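Local coordinates for ganglioside-induced differentiation-associated protein 2 (Homo sapiens, PDB 4UML) that carries a macro domain, the part crystallised here, a fold that binds ADP-ribose in many relatives, and may bind a related ligand, at residues V12-L17 and I201-F206. Residues are numbered along the deposited sequence; the frame is centred on the assembly and turned at random.
Sequences VDVDTL and IEKVVF
V14 meets V205 methyl to methyl, CG2 to CG2 at 3.7 Å. This is the tight part of the contact. V14 CG2 lies anti to the backbone N, which sends this branch to the strand, where it also comes within 4.2 Å of K203 CB. Both valines are buried, and L67 lies against V205 as well. The CB of L17 points toward the strand, but the side chain stops just short and also packs on V58, W60 and L67.

The other side is polar and looser. No direct hydrogen bond joins 12-17 to 201-206. One water bridges them instead: it donates to V14 O and to L17 O, both at 2.7 Å, and accepts from K203 NZ at 2.9 Å. D15 OD1 stays 5.3 Å from K203 NZ, so no salt bridge forms.

In the short 3-10 turn 14-16, D13 OD1 accepts from D15 N at 3.1 Å in an Asx turn, from well above the carboxylate plane. D13 O accepts from both T16 N and T16 OG1. N68 braces the turn from outside: its OD1 accepts from V14 N and its ND2 donates to D13 OD1.

The methyl contact with strand 203-208 of the macro-domain sheet gives no directional bond, so the polar link rests on one water serving two carbonyls and the lysine ammonium.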
ATOM      1  N   VAL A  12      11.284 -11.603  -2.255  1.00 31.37           N
ATOM      2  CA  VAL A  12      10.353 -12.257  -1.359  1.00 32.41           C
ATOM      3  C   VAL A  12       9.103 -12.654  -2.133  1.00 34.04           C
ATOM      4  O   VAL A  12       8.430 -11.810  -2.742  1.00 29.93           O
ATOM      5  CB  VAL A  12       9.998 -11.330  -0.188  1.00 34.46           C
ATOM      6  CG1 VAL A  12       8.813 -11.867   0.608  1.00 35.40           C
ATOM      7  CG2 VAL A  12      11.223 -11.130   0.687  1.00 34.74           C
ATOM      8  N   ASP A  13       8.805 -13.952  -2.136  1.00 31.31           N
ATOM      9  CA  ASP A  13       7.702 -14.464  -2.907  1.00 32.48           C
ATOM     10  C   ASP A  13       6.424 -14.315  -2.124  1.00 31.90           C
ATOM     11  O   ASP A  13       6.303 -14.861  -1.031  1.00 33.37           O
ATOM     12  CB  ASP A  13       7.932 -15.940  -3.253  1.00 32.46           C
ATOM     13  CG  ASP A  13       6.846 -16.533  -4.115  1.00 32.91           C
ATOM     14  OD1 ASP A  13       5.890 -15.850  -4.598  1.00 31.87           O
ATOM     15  OD2 ASP A  13       6.954 -17.758  -4.325  1.00 39.68           O
ATOM     16  N   VAL A  14       5.456 -13.612  -2.700  1.00 31.96           N
ATOM     17  CA  VAL A  14       4.193 -13.356  -2.019  1.00 36.17           C
ATOM     18  C   VAL A  14       3.430 -14.672  -1.698  1.00 38.04           C
ATOM     19  O   VAL A  14       2.665 -14.733  -0.732  1.00 34.90           O
ATOM     20  CB  VAL A  14       3.328 -12.322  -2.769  1.00 35.41           C
ATOM     21  CG1 VAL A  14       2.953 -12.803  -4.177  1.00 39.29           C
ATOM     22  CG2 VAL A  14       2.075 -12.003  -1.973  1.00 37.81           C
ATOM     23  N   ASP A  15       3.684 -15.721  -2.477  1.00 39.58           N
ATOM     24  CA  ASP A  15       3.073 -17.046  -2.232  1.00 40.08           C
ATOM     25  C   ASP A  15       3.471 -17.707  -0.943  1.00 36.67           C
ATOM     26  O   ASP A  15       2.698 -18.481  -0.414  1.00 42.51           O
ATOM     27  CB  ASP A  15       3.426 -18.012  -3.349  1.00 40.69           C
ATOM     28  CG  ASP A  15       2.678 -17.730  -4.609  1.00 45.54           C
ATOM     29  OD1 ASP A  15       1.753 -16.884  -4.561  1.00 48.65           O
ATOM     30  OD2 ASP A  15       3.016 -18.364  -5.647  1.00 47.92           O
ATOM     31  N   THR A  16       4.685 -17.457  -0.467  1.00 37.40           N
ATOM     32  CA  THR A  16       5.132 -18.020   0.793  1.00 41.35           C
ATOM     33  C   THR A  16       4.574 -17.296   2.033  1.00 41.27           C
ATOM     34  O   THR A  16       4.789 -17.756   3.153  1.00 35.44           O
ATOM     35  CB  THR A  16       6.668 -18.018   0.909  1.00 44.85           C
ATOM     36  OG1 THR A  16       7.164 -16.665   0.879  1.00 46.07           O
ATOM     37  CG2 THR A  16       7.293 -18.857  -0.218  1.00 46.44           C
ATOM     38  N   LEU A  17       3.906 -16.152   1.853  1.00 38.58           N
ATOM     39  CA  LEU A  17       3.573 -15.311   3.003  1.00 36.68           C
ATOM     40  C   LEU A  17       2.245 -15.758   3.573  1.00 34.40           C
ATOM     41  O   LEU A  17       1.260 -15.859   2.844  1.00 34.93           O
ATOM     42  CB  LEU A  17       3.550 -13.802   2.620  1.00 35.29           C
ATOM     43  CG  LEU A  17       4.868 -13.247   2.073  1.00 34.93           C
ATOM     44  CD1 LEU A  17       4.812 -11.726   1.841  1.00 34.02           C
ATOM     45  CD2 LEU A  17       6.027 -13.606   2.999  1.00 35.68           C
ATOM     46  N   ILE A 201      -8.517 -10.031  -7.601  1.00 54.83           N
ATOM     47  CA  ILE A 201      -7.291  -9.821  -6.849  1.00 48.23           C
ATOM     48  C   ILE A 201      -7.047 -11.006  -5.953  1.00 41.13           C
ATOM     49  O   ILE A 201      -7.944 -11.488  -5.293  1.00 41.62           O
ATOM     50  CB  ILE A 201      -7.367  -8.507  -6.049  1.00 52.29           C
ATOM     51  CG1 ILE A 201      -7.489  -7.349  -7.034  1.00 55.21           C
ATOM     52  CG2 ILE A 201      -6.138  -8.324  -5.167  1.00 54.89           C
ATOM     53  CD1 ILE A 201      -7.248  -5.979  -6.443  1.00 60.01           C
ATOM     54  N   GLU A 202      -5.822 -11.495  -5.951  1.00 35.60           N
ATOM     55  CA  GLU A 202      -5.472 -12.616  -5.149  1.00 37.51           C
ATOM     56  C   GLU A 202      -4.950 -12.165  -3.795  1.00 38.99           C
ATOM     57  O   GLU A 202      -5.290 -12.766  -2.779  1.00 36.23           O
ATOM     58  CB  GLU A 202      -4.431 -13.477  -5.872  1.00 42.17           C
ATOM     59  CG  GLU A 202      -4.949 -14.069  -7.186  1.00 48.13           C
ATOM     60  CD  GLU A 202      -3.892 -14.849  -7.962  1.00 48.87           C
ATOM     61  OE1 GLU A 202      -2.723 -14.914  -7.533  1.00 45.65           O
ATOM     62  OE2 GLU A 202      -4.236 -15.408  -9.022  1.00 57.89           O
ATOM     63  N   LYS A 203      -4.100 -11.126  -3.764  1.00 32.86           N
ATOM     64  CA  LYS A 203      -3.429 -10.747  -2.523  1.00 31.05           C
ATOM     65  C   LYS A 203      -3.200  -9.234  -2.424  1.00 28.19           C
ATOM     66  O   LYS A 203      -2.890  -8.553  -3.418  1.00 25.99           O
ATOM     67  CB  LYS A 203      -2.073 -11.448  -2.373  1.00 34.40           C
ATOM     68  CG  LYS A 203      -2.089 -12.965  -2.175  1.00 39.07           C
ATOM     69  CD  LYS A 203      -2.767 -13.405  -0.886  1.00 41.20           C
ATOM     70  CE  LYS A 203      -3.202 -14.869  -0.980  1.00 42.14           C
ATOM     71  NZ  LYS A 203      -1.986 -15.729  -1.005  1.00 44.59           N
ATOM     72  N   VAL A 204      -3.431  -8.724  -1.230  1.00 26.91           N
ATOM     73  CA  VAL A 204      -3.037  -7.381  -0.842  1.00 26.64           C
ATOM     74  C   VAL A 204      -2.115  -7.558   0.346  1.00 25.87           C
ATOM     75  O   VAL A 204      -2.476  -8.231   1.331  1.00 26.29           O
ATOM     76  CB  VAL A 204      -4.236  -6.490  -0.497  1.00 26.89           C
ATOM     77  CG1 VAL A 204      -3.768  -5.163   0.098  1.00 29.24           C
ATOM     78  CG2 VAL A 204      -5.070  -6.240  -1.731  1.00 27.60           C
ATOM     79  N   VAL A 205      -0.901  -7.018   0.225  1.00 25.50           N
ATOM     80  CA  VAL A 205       0.084  -7.133   1.260  1.00 25.07           C
ATOM     81  C   VAL A 205       0.309  -5.775   1.863  1.00 26.77           C
ATOM     82  O   VAL A 205       0.663  -4.822   1.159  1.00 28.24           O
ATOM     83  CB  VAL A 205       1.434  -7.670   0.753  1.00 25.62           C
ATOM     84  CG1 VAL A 205       2.439  -7.759   1.894  1.00 25.67           C
ATOM     85  CG2 VAL A 205       1.268  -9.007   0.093  1.00 25.51           C
ATOM     86  N   PHE A 206       0.107  -5.705   3.173  1.00 25.83           N
ATOM     87  CA  PHE A 206       0.509  -4.549   3.955  1.00 25.42           C
ATOM     88  C   PHE A 206       1.910  -4.804   4.495  1.00 26.46           C
ATOM     89  O   PHE A 206       2.061  -5.557   5.457  1.00 29.97           O
ATOM     90  CB  PHE A 206      -0.474  -4.321   5.089  1.00 25.49           C
ATOM     91  CG  PHE A 206      -1.881  -3.999   4.639  1.00 26.55           C
ATOM     92  CD1 PHE A 206      -2.207  -2.732   4.170  1.00 26.47           C
ATOM     93  CD2 PHE A 206      -2.895  -4.931   4.765  1.00 26.91           C
ATOM     94  CE1 PHE A 206      -3.497  -2.419   3.778  1.00 27.28           C
ATOM     95  CE2 PHE A 206      -4.207  -4.623   4.385  1.00 30.28           C
ATOM     96  CZ  PHE A 206      -4.513  -3.367   3.881  1.00 27.14           C
TER
HETATM   97  O   HOH W   1       0.320 -14.839   0.586  1.00 41.90           O